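Local coordinates for arginase (RocF) (Helicobacter pylori, PDB 4G3H), which probably catalyses the hydrolysis of L-arginine to L-ornithine and urea, a reaction of the urea cycle, with two manganese ions bound in each subunit, at residues L113-H118 and V180-R185; V184-Q189 and V248-G253; L231-D236 and V277-Y282. All blocks are in the same frame, centred on the assembly; numbering follows the deposited sequence.

Interaction 1: L113-H118 and V180-R185. With MN (manganese (II) ion), chain F; MN (manganese (II) ion), chain E.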
loop_
_atom_site.group_PDB
_atom_site.type_symbol
_atom_site.label_atom_id
_atom_site.label_comp_id
_atom_site.label_asym_id
_atom_site.label_seq_id
_atom_site.Cartn_x
_atom_site.Cartn_y
_atom_site.Cartn_z
ATOM N N LEU A 113 7.990 -3.205 0.874
ATOM C CA LEU A 113 7.702 -4.274 -0.079
ATOM C C LEU A 113 6.484 -3.716 -0.784
ATOM O O LEU A 113 5.429 -3.551 -0.168
ATOM C CB LEU A 113 7.363 -5.582 0.644
ATOM C CG LEU A 113 8.513 -6.188 1.460
ATOM C CD1 LEU A 113 8.017 -7.370 2.280
ATOM C CD2 LEU A 113 9.643 -6.612 0.520
ATOM N N TYR A 114 6.645 -3.402 -2.067
ATOM C CA TYR A 114 5.576 -2.795 -2.855
ATOM C C TYR A 114 5.138 -3.703 -4.003
ATOM O O TYR A 114 5.830 -3.802 -5.015
ATOM C CB TYR A 114 6.086 -1.457 -3.419
ATOM C CG TYR A 114 5.029 -0.407 -3.681
ATOM C CD1 TYR A 114 4.516 0.364 -2.639
ATOM C CD2 TYR A 114 4.567 -0.161 -4.971
ATOM C CE1 TYR A 114 3.578 1.356 -2.868
ATOM C CE2 TYR A 114 3.615 0.841 -5.217
ATOM C CZ TYR A 114 3.130 1.597 -4.154
ATOM O OH TYR A 114 2.214 2.602 -4.368
ATOM N N LEU A 115 3.993 -4.361 -3.846
ATOM C CA LEU A 115 3.470 -5.260 -4.873
ATOM C C LEU A 115 2.468 -4.464 -5.680
ATOM O O LEU A 115 1.413 -4.083 -5.168
ATOM C CB LEU A 115 2.806 -6.476 -4.224
ATOM C CG LEU A 115 3.783 -7.448 -3.551
ATOM C CD1 LEU A 115 4.427 -6.775 -2.343
ATOM C CD2 LEU A 115 3.031 -8.717 -3.125
ATOM N N ASP A 116 2.782 -4.236 -6.953
ATOM C CA ASP A 116 1.935 -3.376 -7.769
ATOM C C ASP A 116 2.292 -3.507 -9.250
ATOM O O ASP A 116 3.416 -3.871 -9.600
ATOM C CB ASP A 116 2.196 -1.938 -7.309
ATOM C CG ASP A 116 1.127 -0.960 -7.727
ATOM O OD1 ASP A 116 0.650 -0.998 -8.877
ATOM O OD2 ASP A 116 0.783 -0.117 -6.887
ATOM N N ALA A 117 1.331 -3.210 -10.117
ATOM C CA ALA A 117 1.581 -3.253 -11.548
ATOM C C ALA A 117 2.261 -1.934 -11.912
ATOM O O ALA A 117 2.881 -1.821 -12.970
ATOM C CB ALA A 117 0.266 -3.392 -12.315
ATOM N N HIS A 118 2.145 -0.949 -11.017
ATOM C CA HIS A 118 2.718 0.384 -11.231
ATOM C C HIS A 118 3.785 0.783 -10.211
ATOM O O HIS A 118 3.833 0.252 -9.105
ATOM C CB HIS A 118 1.608 1.445 -11.207
ATOM C CG HIS A 118 0.396 1.072 -12.003
ATOM N ND1 HIS A 118 -0.679 0.412 -11.452
ATOM C CD2 HIS A 118 0.109 1.228 -13.317
ATOM C CE1 HIS A 118 -1.577 0.175 -12.391
ATOM N NE2 HIS A 118 -1.123 0.659 -13.533
ATOM N N VAL A 180 11.363 -2.185 -2.536
ATOM C CA VAL A 180 11.416 -3.312 -3.454
ATOM C C VAL A 180 10.110 -3.477 -4.221
ATOM O O VAL A 180 9.057 -3.761 -3.642
ATOM C CB VAL A 180 11.739 -4.624 -2.701
ATOM C CG1 VAL A 180 11.942 -5.764 -3.698
ATOM C CG2 VAL A 180 12.985 -4.439 -1.839
ATOM N N TYR A 181 10.190 -3.293 -5.533
ATOM C CA TYR A 181 9.026 -3.409 -6.403
ATOM C C TYR A 181 8.806 -4.842 -6.872
ATOM O O TYR A 181 9.751 -5.533 -7.239
ATOM C CB TYR A 181 9.199 -2.523 -7.637
ATOM C CG TYR A 181 8.926 -1.051 -7.434
ATOM C CD1 TYR A 181 7.692 -0.608 -6.944
ATOM C CD2 TYR A 181 9.867 -0.092 -7.829
ATOM C CE1 TYR A 181 7.396 0.755 -6.864
ATOM C CE2 TYR A 181 9.585 1.263 -7.754
ATOM C CZ TYR A 181 8.346 1.686 -7.276
ATOM O OH TYR A 181 8.051 3.034 -7.253
ATOM N N PHE A 182 7.550 -5.273 -6.880
ATOM C CA PHE A 182 7.198 -6.616 -7.329
ATOM C C PHE A 182 6.089 -6.532 -8.371
ATOM O O PHE A 182 5.019 -5.989 -8.093
ATOM C CB PHE A 182 6.707 -7.466 -6.151
ATOM C CG PHE A 182 7.756 -7.727 -5.101
ATOM C CD1 PHE A 182 8.618 -8.817 -5.215
ATOM C CD2 PHE A 182 7.883 -6.881 -3.999
ATOM C CE1 PHE A 182 9.590 -9.064 -4.245
ATOM C CE2 PHE A 182 8.852 -7.120 -3.024
ATOM C CZ PHE A 182 9.707 -8.215 -3.148
ATOM N N GLY A 183 6.351 -7.059 -9.564
ATOM C CA GLY A 183 5.356 -7.065 -10.626
ATOM C C GLY A 183 5.118 -5.777 -11.398
ATOM O O GLY A 183 4.198 -5.708 -12.218
ATOM N N VAL A 184 5.934 -4.756 -11.156
ATOM C CA VAL A 184 5.773 -3.477 -11.851
ATOM C C VAL A 184 5.926 -3.663 -13.362
ATOM O O VAL A 184 6.917 -4.219 -13.831
ATOM C CB VAL A 184 6.803 -2.442 -11.351
ATOM C CG1 VAL A 184 6.694 -1.158 -12.156
ATOM C CG2 VAL A 184 6.572 -2.161 -9.873
ATOM N N ARG A 185 4.946 -3.185 -14.123
ATOM C CA ARG A 185 4.988 -3.351 -15.568
ATOM C C ARG A 185 4.348 -2.223 -16.366
ATOM O O ARG A 185 4.331 -2.269 -17.592
ATOM C CB ARG A 185 4.314 -4.671 -15.938
ATOM C CG ARG A 185 2.944 -4.853 -15.296
ATOM C CD ARG A 185 2.348 -6.183 -15.683
ATOM N NE ARG A 185 0.959 -6.342 -15.264
ATOM C CZ ARG A 185 0.555 -6.595 -14.021
ATOM N NH1 ARG A 185 -0.740 -6.726 -13.773
ATOM N NH2 ARG A 185 1.432 -6.721 -13.030
HETATM MN MN MN F . -1.361 -0.091 -9.282
HETATM MN MN MN E . -0.602 1.413 -6.890
#
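Strands 113-115 and 180-182 run parallel as neighbours in the central sheet, and a ladder of backbone bonds carries on from them into the loops that follow. Tyr114 is held on both its polar main-chain atoms: its N gives a nearly straight bond to Val180 O (2.9 Å), and its O accepts from Phe182 N in the carbonyl plane. Phe182 O then takes Asp116 N almost along its C=O axis. Past the strand ends, Arg185 N reaches Ala117 O at 2.7 Å from above the carbonyl plane, and the same oxygen also accepts from Ser186 N.

Asp116, with CG anti to the backbone N (chi1 -162°), spreads its carboxylate across two metals: Asp116 OD1 binds manganese F at 2.2 Å and Asp116 OD2 manganese E at 2.1 Å. OD1 additionally accepts His118 N at 2.6 Å from above the carboxylate plane. This Asx turn brings His118 round so that ND1 binds manganese F, while NE2 is bonded to Glu250 OE2, which fixes the ring's rotation. The hydroxyl of Tyr114 is satisfied by Asp120, that of Tyr181 by Ala119 O. On this face Tyr114 CD2 comes to the edge of the Tyr181 ring, 3.5 Å from Tyr181 CE1.

Leu113, Leu115 and Phe182 line the other face: Leu113 CD2 touches the ring edge at Phe182 CE2, Leu115 CD1 lies near Phe182 CD2, and helices 212-223 and 256-269 cover them. Farther on, Ala117 CB sits over one face of the Arg185 guanidinium, whose NH1 goes to Glu250 O and NH2 to Gly183 O. Metal ligands borne on the loop just beyond a parallel strand, beside an apolar face packed on helices, are characteristic of the binuclear manganese site in the alpha/beta arginase fold.

Interaction 2: V184-Q189 and V248-G253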
loop_
_atom_site.group_PDB
_atom_site.type_symbol
_atom_site.label_atom_id
_atom_site.label_comp_id
_atom_site.label_asym_id
_atom_site.label_seq_id
_atom_site.Cartn_x
_atom_site.Cartn_y
_atom_site.Cartn_z
ATOM N N VAL A 184 5.934 -4.756 -11.156
ATOM C CA VAL A 184 5.773 -3.477 -11.851
ATOM C C VAL A 184 5.926 -3.663 -13.362
ATOM O O VAL A 184 6.917 -4.219 -13.831
ATOM C CB VAL A 184 6.803 -2.442 -11.351
ATOM C CG1 VAL A 184 6.694 -1.158 -12.156
ATOM C CG2 VAL A 184 6.572 -2.161 -9.873
ATOM N N ARG A 185 4.946 -3.185 -14.123
ATOM C CA ARG A 185 4.988 -3.351 -15.568
ATOM C C ARG A 185 4.348 -2.223 -16.366
ATOM O O ARG A 185 4.331 -2.269 -17.592
ATOM C CB ARG A 185 4.314 -4.671 -15.938
ATOM C CG ARG A 185 2.944 -4.853 -15.296
ATOM C CD ARG A 185 2.348 -6.183 -15.683
ATOM N NE ARG A 185 0.959 -6.342 -15.264
ATOM C CZ ARG A 185 0.555 -6.595 -14.021
ATOM N NH1 ARG A 185 -0.740 -6.726 -13.773
ATOM N NH2 ARG A 185 1.432 -6.721 -13.030
ATOM N N SER A 186 3.815 -1.221 -15.681
ATOM C CA SER A 186 3.177 -0.103 -16.362
ATOM C C SER A 186 3.699 1.181 -15.743
ATOM O O SER A 186 3.297 1.554 -14.644
ATOM C CB SER A 186 1.656 -0.197 -16.207
ATOM O OG SER A 186 1.000 0.849 -16.896
ATOM N N THR A 187 4.593 1.858 -16.457
ATOM C CA THR A 187 5.204 3.081 -15.951
ATOM C C THR A 187 5.449 4.151 -17.018
ATOM O O THR A 187 5.304 3.905 -18.218
ATOM C CB THR A 187 6.567 2.760 -15.323
ATOM O OG1 THR A 187 7.414 2.182 -16.324
ATOM C CG2 THR A 187 6.413 1.771 -14.177
ATOM N N GLU A 188 5.826 5.343 -16.560
ATOM C CA GLU A 188 6.151 6.457 -17.449
ATOM C C GLU A 188 7.677 6.495 -17.519
ATOM O O GLU A 188 8.350 6.105 -16.563
ATOM C CB GLU A 188 5.652 7.784 -16.871
ATOM C CG GLU A 188 4.159 7.852 -16.639
ATOM C CD GLU A 188 3.370 7.624 -17.906
ATOM O OE1 GLU A 188 3.600 8.355 -18.895
ATOM O OE2 GLU A 188 2.517 6.711 -17.914
ATOM N N GLN A 189 8.224 6.957 -18.640
ATOM C CA GLN A 189 9.676 7.035 -18.785
ATOM C C GLN A 189 10.278 7.832 -17.634
ATOM O O GLN A 189 11.373 7.526 -17.159
ATOM C CB GLN A 189 10.056 7.698 -20.115
ATOM C CG GLN A 189 11.563 7.821 -20.334
ATOM C CD GLN A 189 12.277 6.483 -20.236
ATOM O OE1 GLN A 189 11.948 5.536 -20.953
ATOM N NE2 GLN A 189 13.260 6.398 -19.343
ATOM N N VAL A 248 -7.240 0.133 -12.451
ATOM C CA VAL A 248 -6.301 0.193 -13.566
ATOM C C VAL A 248 -5.680 -1.170 -13.821
ATOM O O VAL A 248 -4.617 -1.488 -13.297
ATOM C CB VAL A 248 -5.180 1.226 -13.288
ATOM C CG1 VAL A 248 -4.263 1.345 -14.497
ATOM C CG2 VAL A 248 -5.799 2.582 -12.952
ATOM N N ARG A 249 -6.362 -1.971 -14.632
ATOM C CA ARG A 249 -5.909 -3.314 -14.972
ATOM C C ARG A 249 -4.760 -3.298 -15.973
ATOM O O ARG A 249 -4.790 -2.568 -16.959
ATOM C CB ARG A 249 -7.065 -4.123 -15.549
ATOM C CG ARG A 249 -8.232 -4.302 -14.602
ATOM C CD ARG A 249 -9.183 -5.346 -15.152
ATOM N NE ARG A 249 -10.153 -4.795 -16.087
ATOM C CZ ARG A 249 -10.687 -5.471 -17.099
ATOM N NH1 ARG A 249 -10.339 -6.730 -17.328
ATOM N NH2 ARG A 249 -11.593 -4.890 -17.870
ATOM N N GLU A 250 -3.748 -4.117 -15.714
ATOM C CA GLU A 250 -2.591 -4.202 -16.586
ATOM C C GLU A 250 -2.355 -5.659 -16.967
ATOM O O GLU A 250 -2.347 -6.547 -16.105
ATOM C CB GLU A 250 -1.361 -3.629 -15.874
ATOM C CG GLU A 250 -1.555 -2.205 -15.378
ATOM C CD GLU A 250 -1.517 -1.179 -16.498
ATOM O OE1 GLU A 250 -1.629 -1.573 -17.680
ATOM O OE2 GLU A 250 -1.378 0.029 -16.195
ATOM N N ASN A 251 -2.178 -5.902 -18.263
ATOM C CA ASN A 251 -1.940 -7.253 -18.759
ATOM C C ASN A 251 -0.548 -7.735 -18.380
ATOM O O ASN A 251 0.295 -6.948 -17.942
ATOM C CB ASN A 251 -2.099 -7.289 -20.284
ATOM C CG ASN A 251 -3.548 -7.143 -20.720
ATOM O OD1 ASN A 251 -3.832 -6.747 -21.850
ATOM N ND2 ASN A 251 -4.472 -7.475 -19.826
ATOM N N ASN A 252 -0.319 -9.034 -18.544
ATOM C CA ASN A 252 0.966 -9.643 -18.234
ATOM C C ASN A 252 1.286 -9.572 -16.743
ATOM O O ASN A 252 2.412 -9.262 -16.342
ATOM C CB ASN A 252 2.062 -8.966 -19.060
ATOM C CG ASN A 252 1.762 -8.998 -20.553
ATOM O OD1 ASN A 252 1.838 -7.977 -21.239
ATOM N ND2 ASN A 252 1.414 -10.177 -21.061
ATOM N N GLY A 253 0.281 -9.874 -15.925
ATOM C CA GLY A 253 0.465 -9.854 -14.485
ATOM C C GLY A 253 0.573 -11.247 -13.896
ATOM O O GLY A 253 0.694 -12.243 -14.621
#
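Two loops at the C-terminal end of the parallel sheet in this alpha/beta arginase fold meet here, one following strand 179-182 and the other leading into helix 256-269. The tight part is the guanidinium of Arg185. Its CG takes the crowded position between the backbone N and the carbonyl carbon (chi1 50°), and the chain then runs extended from CG to NE, carrying the flat head across to residues 250-253. There Gly253 CA lies over the centre of one face, 3.3 Å from Arg185 CZ; a CB on this residue would fall within 2.4 Å of Arg185 NH1, so the close fit depends on the missing side chain.

Main-chain oxygens occupy the edge of the group. Arg185 NH1 makes a nearly straight bond to Glu250 O (2.8 Å), with the oxygen in the guanidinium plane although the donor stands above the carbonyl plane. Arg185 NE bonds weakly to Asn251 O and, at longer range, to Glu250 O. NH1 has a further weak bond to Asp236 O and NH2 one to Ile237 O, so carbonyls surround much of the cationic head and probably stabilise its charge.

The backbones of Asn251 and Asn252 still pack on the arginine, both carbonyl oxygens against its CD, but their side chains lie on the exposed, looser side. From Thr187 onward the first segment leaves the other altogether, to where exposed Gln189 begins helix 189-198. Between these regions Glu250, bent at chi2 (-75°), turns its carboxylate to Ser186, whose OG stands anti to its own backbone N. Glu250 is second-shell to the manganese site through His118, consistent with steadying that ligand. Ser186 OG donates to Glu250 OE2 at 2.6 Å, meeting it from well above the carboxylate plane.

Interaction 3: L231-D236 and V277-Y282. With MN (manganese (II) ion), chain F; MN (manganese (II) ion), chain E.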
loop_
_atom_site.group_PDB
_atom_site.type_symbol
_atom_site.label_atom_id
_atom_site.label_comp_id
_atom_site.label_asym_id
_atom_site.label_seq_id
_atom_site.Cartn_x
_atom_site.Cartn_y
_atom_site.Cartn_z
ATOM N N LEU A 231 4.615 -3.565 4.188
ATOM C CA LEU A 231 4.206 -4.219 2.942
ATOM C C LEU A 231 2.952 -3.558 2.370
ATOM O O LEU A 231 1.924 -3.438 3.047
ATOM C CB LEU A 231 3.943 -5.719 3.143
ATOM C CG LEU A 231 3.756 -6.448 1.796
ATOM C CD1 LEU A 231 4.286 -7.870 1.886
ATOM C CD2 LEU A 231 2.284 -6.435 1.372
ATOM N N SER A 232 3.048 -3.126 1.118
ATOM C CA SER A 232 1.925 -2.485 0.454
ATOM C C SER A 232 1.541 -3.304 -0.772
ATOM O O SER A 232 2.323 -3.433 -1.712
ATOM C CB SER A 232 2.295 -1.060 0.043
ATOM O OG SER A 232 1.147 -0.348 -0.371
ATOM N N LEU A 233 0.331 -3.849 -0.754
ATOM C CA LEU A 233 -0.153 -4.682 -1.846
ATOM C C LEU A 233 -1.289 -4.061 -2.646
ATOM O O LEU A 233 -2.364 -3.777 -2.103
ATOM C CB LEU A 233 -0.619 -6.050 -1.305
ATOM C CG LEU A 233 -1.521 -6.891 -2.237
ATOM C CD1 LEU A 233 -0.782 -7.215 -3.530
ATOM C CD2 LEU A 233 -1.959 -8.168 -1.545
ATOM N N ASP A 234 -1.042 -3.878 -3.941
ATOM C CA ASP A 234 -2.030 -3.339 -4.876
ATOM C C ASP A 234 -2.502 -4.550 -5.686
ATOM O O ASP A 234 -1.707 -5.189 -6.372
ATOM C CB ASP A 234 -1.379 -2.313 -5.811
ATOM C CG ASP A 234 -2.378 -1.671 -6.767
ATOM O OD1 ASP A 234 -3.374 -2.328 -7.169
ATOM O OD2 ASP A 234 -2.157 -0.501 -7.131
ATOM N N LEU A 235 -3.791 -4.856 -5.620
ATOM C CA LEU A 235 -4.332 -6.014 -6.314
ATOM C C LEU A 235 -4.121 -6.044 -7.832
ATOM O O LEU A 235 -4.212 -7.104 -8.451
ATOM C CB LEU A 235 -5.823 -6.160 -5.984
ATOM C CG LEU A 235 -6.143 -6.416 -4.499
ATOM C CD1 LEU A 235 -7.638 -6.252 -4.259
ATOM C CD2 LEU A 235 -5.676 -7.813 -4.090
ATOM N N ASP A 236 -3.834 -4.900 -8.440
ATOM C CA ASP A 236 -3.632 -4.910 -9.881
ATOM C C ASP A 236 -2.307 -5.570 -10.272
ATOM O O ASP A 236 -1.930 -5.571 -11.445
ATOM C CB ASP A 236 -3.731 -3.496 -10.479
ATOM C CG ASP A 236 -2.645 -2.557 -9.986
ATOM O OD1 ASP A 236 -1.580 -3.022 -9.529
ATOM O OD2 ASP A 236 -2.860 -1.335 -10.081
ATOM N N VAL A 277 0.703 -4.224 7.058
ATOM C CA VAL A 277 0.338 -4.667 5.726
ATOM C C VAL A 277 -0.845 -3.849 5.228
ATOM O O VAL A 277 -1.854 -3.680 5.929
ATOM C CB VAL A 277 -0.035 -6.155 5.677
ATOM C CG1 VAL A 277 -0.455 -6.516 4.262
ATOM C CG2 VAL A 277 1.160 -7.020 6.108
ATOM N N GLU A 278 -0.699 -3.334 4.014
ATOM C CA GLU A 278 -1.718 -2.530 3.366
ATOM C C GLU A 278 -2.172 -3.255 2.097
ATOM O O GLU A 278 -1.336 -3.657 1.278
ATOM C CB GLU A 278 -1.125 -1.166 2.986
ATOM C CG GLU A 278 -2.076 -0.215 2.268
ATOM C CD GLU A 278 -1.340 0.852 1.464
ATOM O OE1 GLU A 278 -0.143 1.095 1.730
ATOM O OE2 GLU A 278 -1.960 1.459 0.568
ATOM N N VAL A 279 -3.480 -3.446 1.941
ATOM C CA VAL A 279 -4.015 -4.089 0.736
ATOM C C VAL A 279 -4.949 -3.041 0.165
ATOM O O VAL A 279 -5.823 -2.530 0.863
ATOM C CB VAL A 279 -4.775 -5.403 1.046
ATOM C CG1 VAL A 279 -5.292 -6.021 -0.255
ATOM C CG2 VAL A 279 -3.848 -6.391 1.740
ATOM N N THR A 280 -4.767 -2.713 -1.105
ATOM C CA THR A 280 -5.540 -1.636 -1.699
ATOM C C THR A 280 -5.996 -1.871 -3.136
ATOM O O THR A 280 -5.626 -2.854 -3.774
ATOM C CB THR A 280 -4.684 -0.348 -1.659
ATOM O OG1 THR A 280 -5.490 0.798 -1.946
ATOM C CG2 THR A 280 -3.555 -0.450 -2.689
ATOM N N GLU A 281 -6.805 -0.937 -3.629
ATOM C CA GLU A 281 -7.326 -0.964 -4.990
ATOM C C GLU A 281 -8.278 -2.109 -5.312
ATOM O O GLU A 281 -8.172 -2.754 -6.359
ATOM C CB GLU A 281 -6.170 -0.949 -5.999
ATOM C CG GLU A 281 -5.316 0.329 -5.975
ATOM C CD GLU A 281 -6.095 1.590 -6.348
ATOM O OE1 GLU A 281 -7.144 1.480 -7.013
ATOM O OE2 GLU A 281 -5.651 2.700 -5.988
ATOM N N TYR A 282 -9.197 -2.382 -4.397
ATOM C CA TYR A 282 -10.203 -3.395 -4.654
ATOM C C TYR A 282 -11.434 -2.594 -5.047
ATOM O O TYR A 282 -12.006 -1.895 -4.219
ATOM C CB TYR A 282 -10.505 -4.228 -3.412
ATOM C CG TYR A 282 -11.698 -5.130 -3.603
ATOM C CD1 TYR A 282 -11.782 -5.974 -4.709
ATOM C CD2 TYR A 282 -12.754 -5.122 -2.702
ATOM C CE1 TYR A 282 -12.889 -6.782 -4.918
ATOM C CE2 TYR A 282 -13.872 -5.929 -2.898
ATOM C CZ TYR A 282 -13.931 -6.757 -4.013
ATOM O OH TYR A 282 -15.030 -7.551 -4.229
HETATM MN MN MN F . -1.361 -0.091 -9.282
HETATM MN MN MN E . -0.602 1.413 -6.890
#
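Backbone hydrogen bonds come first. Strands 231-234 and 277-280 lie parallel, joined as a beta-alpha-beta unit through helix 256-269. Leu231 O accepts Glu278 N, Leu233 N gives a short, straight bond to Glu278 O (2.6 Å), and Leu233 O accepts Thr280 N. A longer bond from Leu235 N to Thr280 O extends the ladder into the turn.

Apolar contacts form one face. Leu231 CD2 lies beside Val277 CG1 at 4.0 Å and Leu233 beside Val279, while Leu235 CD1 crosses obliquely to Tyr282 CB at 3.6 Å; helix 293-309 covers much of this side.

Polar groups take the other face. The extended Glu278 receives a weak bond from Ser232 OG at OE1, which is also hydrogen-bonded to Tyr230 OH; Glu278 OE2 is hydrogen-bonded to Ser88 OG. Asp234 OD2 bridges both manganese ions, 2.3 Å from F and 2.5 Å from E, while OD1 accepts Asp236 N in an Asx turn. Asp236 OD2 binds manganese F at 2.1 Å.

Glu281 CB packs 3.3 Å from Asp234 OD1; the Glu281 carboxylate turns off, OE2 bonding to His91 N. Acidic groups so close together suggest that the two cations offset much of the charge and probably keep the aspartates ionised.

Overall arrangement
Interactions 1 and 3 are buried and belong to one sheet: strands 110-115 and 228-234 are neighbours, joined by backbone bonds such as that from Ser232 N to Leu113 O, so the two contacts span four adjacent strands. Both are built from parallel ladders and apolar faces, and both send carboxylates to the same two manganese ions. Interaction 2 is a surface contact between loops, without ladder or metal ligand, and rests on an arginine among carbonyls. It shares Val184 and Arg185 with interaction 1 and touches its metal site through Glu250 and His118. The centres of interactions 2 and 3 are about 15 Å apart.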